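Local coordinates for BPH (Thiobacillus denitrificans, PDB 5OVS), which assembles into a tetradecameric double-ring proteasome homologue that probably hydrolyses proteins within its inner cavity, at residues K[37-42]-K[46-51]; K[59-64]-K[81-86]. All coordinates share one frame; numbering follows the deposited sequence.

Contact 1 (K[37-42]-K[46-51]); sequences KIIRVG and VAITGS
I39 and V46 form an antiparallel hydrogen-bonded pair of a beta hairpin, strands 38-41 and 44-48, at the margin of a sheet in the proteasome-type sandwich. The pairing is reciprocal: I39 N donates to V46 O, and V46 N returns a nearly straight bond (171° at the hydrogen) to I39 O, 2.7 Å away. Their side chains run alongside each other in the same direction, I39 CG1 lying 4.0 Å from V46 CB. With I39 CG1 held between the backbone N and the carbonyl carbon (chi1 60°), the chain reaches its extended tip, CD1, to within 3.8 Å of I48 CD1. V41 crosses V46 at a slant, CG2 to CG2 at 3.9 Å. I39, V41 and I48 meet helix 54-64. On the opposite face, I38 CG1 touches A47 CB at 3.8 Å, and both residues pack on strand 11-16. Cutting I38 back to alanine removes CG1 and is likely to leave a gap beside A47 CB and less packing against A16. K37 stretches away to a salt bridge with D17 and hydrogen bonds to L19 O and T1 OG1, consistent with a proteasome-like active site, while its own carbonyl O accepts I48 N at 3.0 Å.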
ATOM      1  N   LYS K  37      30.865  25.366  10.879  1.00 33.54           N
ATOM      2  CA  LYS K  37      30.361  24.697   9.688  1.00 31.40           C
ATOM      3  C   LYS K  37      31.155  25.067   8.433  1.00 31.62           C
ATOM      4  O   LYS K  37      30.752  24.731   7.317  1.00 32.27           O
ATOM      5  CB  LYS K  37      28.875  25.016   9.498  1.00 30.10           C
ATOM      6  CG  LYS K  37      28.005  24.638  10.687  1.00 29.02           C
ATOM      7  CD  LYS K  37      26.529  24.848  10.370  1.00 28.46           C
ATOM      8  CE  LYS K  37      25.625  24.542  11.556  1.00 28.15           C
ATOM      9  NZ  LYS K  37      24.172  24.790  11.283  1.00 28.00           N
ATOM     10  N   ILE K  38      32.292  25.734   8.610  1.00 32.13           N
ATOM     11  CA  ILE K  38      33.122  26.149   7.487  1.00 33.20           C
ATOM     12  C   ILE K  38      34.533  25.584   7.651  1.00 33.61           C
ATOM     13  O   ILE K  38      35.130  25.708   8.711  1.00 33.30           O
ATOM     14  CB  ILE K  38      33.209  27.698   7.390  1.00 33.67           C
ATOM     15  CG1 ILE K  38      31.821  28.321   7.272  1.00 33.67           C
ATOM     16  CG2 ILE K  38      34.070  28.133   6.212  1.00 34.00           C
ATOM     17  CD1 ILE K  38      31.823  29.830   7.369  1.00 34.27           C
ATOM     18  N   ILE K  39      35.076  25.000   6.590  1.00 34.08           N
ATOM     19  CA  ILE K  39      36.453  24.480   6.617  1.00 34.69           C
ATOM     20  C   ILE K  39      37.319  25.146   5.565  1.00 35.91           C
ATOM     21  O   ILE K  39      36.830  25.603   4.537  1.00 35.23           O
ATOM     22  CB  ILE K  39      36.519  22.936   6.416  1.00 33.78           C
ATOM     23  CG1 ILE K  39      35.915  22.521   5.067  1.00 33.49           C
ATOM     24  CG2 ILE K  39      35.832  22.224   7.566  1.00 33.37           C
ATOM     25  CD1 ILE K  39      35.932  21.031   4.795  1.00 33.43           C
ATOM     26  N   ARG K  40      38.618  25.184   5.819  1.00 39.77           N
ATOM     27  CA  ARG K  40      39.552  25.719   4.846  1.00 42.40           C
ATOM     28  C   ARG K  40      39.959  24.571   3.981  1.00 41.22           C
ATOM     29  O   ARG K  40      40.171  23.488   4.483  1.00 41.87           O
ATOM     30  CB  ARG K  40      40.787  26.311   5.515  1.00 47.55           C
ATOM     31  CG  ARG K  40      40.501  27.278   6.658  1.00 51.98           C
ATOM     32  CD  ARG K  40      41.689  28.196   6.965  1.00 57.38           C
ATOM     33  NE  ARG K  40      42.939  27.673   6.407  1.00 63.18           N
ATOM     34  CZ  ARG K  40      43.677  28.254   5.455  1.00 68.65           C
ATOM     35  NH1 ARG K  40      43.346  29.436   4.934  1.00 71.73           N
ATOM     36  NH2 ARG K  40      44.783  27.650   5.031  1.00 69.82           N
ATOM     37  N   VAL K  41      40.026  24.793   2.679  1.00 40.94           N
ATOM     38  CA  VAL K  41      40.622  23.828   1.763  1.00 40.97           C
ATOM     39  C   VAL K  41      41.517  24.605   0.791  1.00 41.25           C
ATOM     40  O   VAL K  41      41.028  25.259  -0.135  1.00 38.84           O
ATOM     41  CB  VAL K  41      39.555  23.026   0.997  1.00 40.40           C
ATOM     42  CG1 VAL K  41      40.213  22.012   0.079  1.00 40.83           C
ATOM     43  CG2 VAL K  41      38.618  22.327   1.966  1.00 40.63           C
ATOM     44  N   GLY K  42      42.831  24.526   1.011  1.00 42.04           N
ATOM     45  CA  GLY K  42      43.776  25.386   0.316  1.00 42.60           C
ATOM     46  C   GLY K  42      43.496  26.822   0.733  1.00 43.39           C
ATOM     47  O   GLY K  42      43.411  27.127   1.930  1.00 43.88           O
ATOM     48  N   VAL K  46      35.090  26.373   2.631  1.00 33.62           N
ATOM     49  CA  VAL K  46      33.937  25.601   2.227  1.00 32.44           C
ATOM     50  C   VAL K  46      32.938  25.557   3.384  1.00 31.61           C
ATOM     51  O   VAL K  46      33.276  25.134   4.486  1.00 31.50           O
ATOM     52  CB  VAL K  46      34.339  24.179   1.789  1.00 32.38           C
ATOM     53  CG1 VAL K  46      33.137  23.417   1.238  1.00 31.95           C
ATOM     54  CG2 VAL K  46      35.442  24.250   0.746  1.00 32.82           C
ATOM     55  N   ALA K  47      31.723  26.022   3.112  1.00 30.58           N
ATOM     56  CA  ALA K  47      30.646  26.073   4.088  1.00 30.85           C
ATOM     57  C   ALA K  47      29.658  24.979   3.735  1.00 30.24           C
ATOM     58  O   ALA K  47      29.216  24.894   2.593  1.00 29.36           O
ATOM     59  CB  ALA K  47      29.972  27.433   4.063  1.00 30.78           C
ATOM     60  N   ILE K  48      29.322  24.144   4.715  1.00 30.64           N
ATOM     61  CA  ILE K  48      28.689  22.857   4.445  1.00 31.03           C
ATOM     62  C   ILE K  48      27.336  22.740   5.138  1.00 31.02           C
ATOM     63  O   ILE K  48      27.236  23.030   6.310  1.00 31.48           O
ATOM     64  CB  ILE K  48      29.605  21.713   4.895  1.00 31.53           C
ATOM     65  CG1 ILE K  48      30.984  21.851   4.221  1.00 32.66           C
ATOM     66  CG2 ILE K  48      28.972  20.375   4.557  1.00 31.93           C
ATOM     67  CD1 ILE K  48      32.104  21.036   4.848  1.00 33.52           C
ATOM     68  N   THR K  49      26.300  22.343   4.396  1.00 32.02           N
ATOM     69  CA  THR K  49      24.953  22.120   4.952  1.00 32.79           C
ATOM     70  C   THR K  49      24.637  20.625   4.907  1.00 34.02           C
ATOM     71  O   THR K  49      25.314  19.870   4.211  1.00 35.83           O
ATOM     72  CB  THR K  49      23.875  22.871   4.153  1.00 33.21           C
ATOM     73  OG1 THR K  49      23.651  22.217   2.898  1.00 33.96           O
ATOM     74  CG2 THR K  49      24.292  24.295   3.888  1.00 33.01           C
ATOM     75  N   GLY K  50      23.609  20.200   5.635  1.00 34.26           N
ATOM     76  CA  GLY K  50      23.261  18.776   5.733  1.00 34.68           C
ATOM     77  C   GLY K  50      23.709  18.223   7.067  1.00 34.84           C
ATOM     78  O   GLY K  50      23.890  18.977   8.008  1.00 34.86           O
ATOM     79  N   SER K  51      23.902  16.911   7.146  1.00 36.29           N
ATOM     80  CA  SER K  51      24.413  16.267   8.371  1.00 37.40           C
ATOM     81  C   SER K  51      25.742  16.868   8.804  1.00 36.46           C
ATOM     82  O   SER K  51      26.613  17.100   7.978  1.00 35.72           O
ATOM     83  CB  SER K  51      24.600  14.753   8.161  1.00 39.55           C
ATOM     84  OG  SER K  51      25.569  14.205   9.061  1.00 40.92           O
TER

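Contact 2 (K[59-64]-K[81-86]); sequences ADYFAS and WNTLHG
In the helical layer on one side of the proteasome-type sandwich, helices 54-64 and 74-91 meet through Y61 and F62 on the first and W81, T83 and L84 on the second. The local axes come no closer than 11.8 Å and are inclined at 111°, so large side chains, with no hydrogen bond across, bridge the gap. Y61 and L84 contribute the larger shares. The Y61 CG is anti to the backbone N (chi1 179°), which sets the ring where L84 CD1 lies over one face in a CH-pi contact, 4.0 Å from the ring centroid and 21° off the normal. Farther out along the same ring, Y61 OH comes to 3.4 Å from the methyl T83 CG2, the two side chains crossing at about a right angle. L84 is shared between two aromatic groups: while CD1 meets Y61, its other methyl, CD2, lies 3.8 Å above the centre of the W81 ring. F62 joins the cluster through its CZ, 3.9 Å from W81 CZ3; W81 thus lies at the edge of the F62 ring, one face of which has Y61 CD2 over its rim. On helix 74-91, N82 and H85 meet H91 and Y93 of a neighbouring subunit. F62 also packs on P69 and L84 on M109, while helix 54-64 rests against the hairpin of strands 38-41 and 44-48.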
ATOM      1  N   ALA K  59      36.936  17.245   5.456  1.00 37.07           N
ATOM      2  CA  ALA K  59      38.291  17.534   5.947  1.00 37.14           C
ATOM      3  C   ALA K  59      39.202  16.315   5.850  1.00 37.55           C
ATOM      4  O   ALA K  59      40.314  16.405   5.348  1.00 38.49           O
ATOM      5  CB  ALA K  59      38.233  18.036   7.379  1.00 37.07           C
ATOM      6  N   ASP K  60      38.717  15.182   6.339  1.00 38.65           N
ATOM      7  CA  ASP K  60      39.383  13.886   6.184  1.00 39.48           C
ATOM      8  C   ASP K  60      39.708  13.630   4.714  1.00 39.99           C
ATOM      9  O   ASP K  60      40.865  13.409   4.338  1.00 41.03           O
ATOM     10  CB  ASP K  60      38.469  12.782   6.717  1.00 39.92           C
ATOM     11  CG  ASP K  60      39.164  11.459   6.873  1.00 40.87           C
ATOM     12  OD1 ASP K  60      39.817  11.255   7.916  1.00 45.68           O
ATOM     13  OD2 ASP K  60      39.024  10.597   5.987  1.00 39.71           O
ATOM     14  N   TYR K  61      38.686  13.691   3.874  1.00 39.25           N
ATOM     15  CA  TYR K  61      38.866  13.440   2.452  1.00 38.94           C
ATOM     16  C   TYR K  61      39.946  14.336   1.834  1.00 40.02           C
ATOM     17  O   TYR K  61      40.858  13.846   1.164  1.00 40.45           O
ATOM     18  CB  TYR K  61      37.546  13.613   1.703  1.00 37.02           C
ATOM     19  CG  TYR K  61      37.686  13.379   0.219  1.00 36.41           C
ATOM     20  CD1 TYR K  61      37.884  12.095  -0.288  1.00 36.07           C
ATOM     21  CD2 TYR K  61      37.639  14.444  -0.681  1.00 36.11           C
ATOM     22  CE1 TYR K  61      38.023  11.878  -1.651  1.00 35.95           C
ATOM     23  CE2 TYR K  61      37.775  14.241  -2.042  1.00 35.84           C
ATOM     24  CZ  TYR K  61      37.966  12.959  -2.526  1.00 36.09           C
ATOM     25  OH  TYR K  61      38.097  12.759  -3.881  1.00 35.44           O
ATOM     26  N   PHE K  62      39.841  15.643   2.063  1.00 40.68           N
ATOM     27  CA  PHE K  62      40.739  16.603   1.416  1.00 41.37           C
ATOM     28  C   PHE K  62      42.143  16.555   2.000  1.00 43.89           C
ATOM     29  O   PHE K  62      43.115  16.808   1.286  1.00 45.01           O
ATOM     30  CB  PHE K  62      40.160  18.029   1.452  1.00 40.55           C
ATOM     31  CG  PHE K  62      38.970  18.225   0.538  1.00 40.21           C
ATOM     32  CD1 PHE K  62      39.062  17.950  -0.826  1.00 40.54           C
ATOM     33  CD2 PHE K  62      37.752  18.691   1.035  1.00 39.58           C
ATOM     34  CE1 PHE K  62      37.967  18.132  -1.668  1.00 40.12           C
ATOM     35  CE2 PHE K  62      36.658  18.871   0.197  1.00 38.68           C
ATOM     36  CZ  PHE K  62      36.767  18.595  -1.154  1.00 38.78           C
ATOM     37  N   ALA K  63      42.253  16.215   3.285  1.00 45.98           N
ATOM     38  CA  ALA K  63      43.553  15.972   3.913  1.00 47.20           C
ATOM     39  C   ALA K  63      44.254  14.749   3.306  1.00 50.71           C
ATOM     40  O   ALA K  63      45.485  14.740   3.160  1.00 50.03           O
ATOM     41  CB  ALA K  63      43.400  15.799   5.415  1.00 46.55           C
ATOM     42  N   SER K  64      43.476  13.726   2.946  1.00 52.25           N
ATOM     43  CA  SER K  64      44.045  12.504   2.379  1.00 54.17           C
ATOM     44  C   SER K  64      44.582  12.683   0.950  1.00 55.21           C
ATOM     45  O   SER K  64      45.472  11.944   0.531  1.00 57.28           O
ATOM     46  CB  SER K  64      43.033  11.352   2.434  1.00 54.58           C
ATOM     47  OG  SER K  64      41.925  11.580   1.583  1.00 56.24           O
ATOM     48  N   TRP K  81      33.978  17.543  -7.117  1.00 35.09           N
ATOM     49  CA  TRP K  81      32.756  17.042  -6.478  1.00 34.37           C
ATOM     50  C   TRP K  81      32.292  15.720  -7.060  1.00 34.13           C
ATOM     51  O   TRP K  81      31.802  14.863  -6.327  1.00 34.17           O
ATOM     52  CB  TRP K  81      31.626  18.078  -6.491  1.00 34.19           C
ATOM     53  CG  TRP K  81      31.341  18.578  -5.127  1.00 33.70           C
ATOM     54  CD1 TRP K  81      30.203  18.387  -4.414  1.00 33.46           C
ATOM     55  CD2 TRP K  81      32.238  19.299  -4.273  1.00 33.73           C
ATOM     56  NE1 TRP K  81      30.316  18.973  -3.178  1.00 33.22           N
ATOM     57  CE2 TRP K  81      31.557  19.538  -3.065  1.00 33.45           C
ATOM     58  CE3 TRP K  81      33.547  19.778  -4.422  1.00 34.15           C
ATOM     59  CZ2 TRP K  81      32.135  20.235  -2.005  1.00 33.44           C
ATOM     60  CZ3 TRP K  81      34.125  20.474  -3.367  1.00 34.09           C
ATOM     61  CH2 TRP K  81      33.415  20.696  -2.174  1.00 34.31           C
ATOM     62  N   ASN K  82      32.471  15.530  -8.360  1.00 34.27           N
ATOM     63  CA  ASN K  82      32.093  14.256  -8.961  1.00 35.31           C
ATOM     64  C   ASN K  82      32.954  13.108  -8.445  1.00 35.24           C
ATOM     65  O   ASN K  82      32.438  12.047  -8.160  1.00 35.93           O
ATOM     66  CB  ASN K  82      32.159  14.311 -10.483  1.00 36.07           C
ATOM     67  CG  ASN K  82      31.371  13.190 -11.130  1.00 36.33           C
ATOM     68  OD1 ASN K  82      30.143  13.150 -11.036  1.00 36.67           O
ATOM     69  ND2 ASN K  82      32.070  12.273 -11.776  1.00 36.48           N
ATOM     70  N   THR K  83      34.263  13.333  -8.328  1.00 35.74           N
ATOM     71  CA  THR K  83      35.179  12.370  -7.709  1.00 35.41           C
ATOM     72  C   THR K  83      34.847  12.188  -6.219  1.00 35.14           C
ATOM     73  O   THR K  83      34.761  11.066  -5.743  1.00 35.84           O
ATOM     74  CB  THR K  83      36.655  12.814  -7.883  1.00 36.43           C
ATOM     75  OG1 THR K  83      36.992  12.804  -9.275  1.00 38.34           O
ATOM     76  CG2 THR K  83      37.624  11.901  -7.146  1.00 36.12           C
ATOM     77  N   LEU K  84      34.648  13.285  -5.493  1.00 35.28           N
ATOM     78  CA  LEU K  84      34.243  13.215  -4.086  1.00 35.40           C
ATOM     79  C   LEU K  84      33.048  12.302  -3.891  1.00 35.63           C
ATOM     80  O   LEU K  84      33.043  11.487  -2.975  1.00 35.18           O
ATOM     81  CB  LEU K  84      33.893  14.600  -3.537  1.00 35.88           C
ATOM     82  CG  LEU K  84      33.134  14.657  -2.200  1.00 35.77           C
ATOM     83  CD1 LEU K  84      33.976  14.089  -1.076  1.00 36.97           C
ATOM     84  CD2 LEU K  84      32.753  16.083  -1.869  1.00 35.61           C
ATOM     85  N   HIS K  85      32.037  12.436  -4.751  1.00 36.08           N
ATOM     86  CA  HIS K  85      30.804  11.666  -4.587  1.00 36.37           C
ATOM     87  C   HIS K  85      31.063  10.155  -4.596  1.00 38.07           C
ATOM     88  O   HIS K  85      30.434   9.397  -3.840  1.00 38.59           O
ATOM     89  CB  HIS K  85      29.783  12.017  -5.667  1.00 36.14           C
ATOM     90  CG  HIS K  85      28.486  11.300  -5.499  1.00 35.56           C
ATOM     91  ND1 HIS K  85      27.553  11.673  -4.560  1.00 34.73           N
ATOM     92  CD2 HIS K  85      27.992  10.198  -6.109  1.00 35.83           C
ATOM     93  CE1 HIS K  85      26.531  10.840  -4.611  1.00 35.64           C
ATOM     94  NE2 HIS K  85      26.768   9.939  -5.547  1.00 35.37           N
ATOM     95  N   GLY K  86      31.991   9.730  -5.453  1.00 38.68           N
ATOM     96  CA  GLY K  86      32.406   8.335  -5.529  1.00 38.85           C
ATOM     97  C   GLY K  86      33.103   7.878  -4.267  1.00 38.91           C
ATOM     98  O   GLY K  86      32.985   6.724  -3.885  1.00 39.17           O
TER

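The two contacts follow in series along the chain, the hairpin of contact 1 closing before the helix pair of contact 2 opens, and strand 44-48 leads into helix 54-64. Their centres are about 12 Å apart, contact 1 lying about 6 Å from the centre of the chain and contact 2 about 16 Å. They touch directly where V41 CG2 meets F62 CD2 at 3.9 Å, and I39 CD1 approaches A59 N at 4.0 Å. Helix 54-64 is therefore the shared element, touching both the hairpin and helix 74-91. Contact 1 thus includes K37, which reaches T1, while helix 74-91 of contact 2 meets another subunit of the double ring.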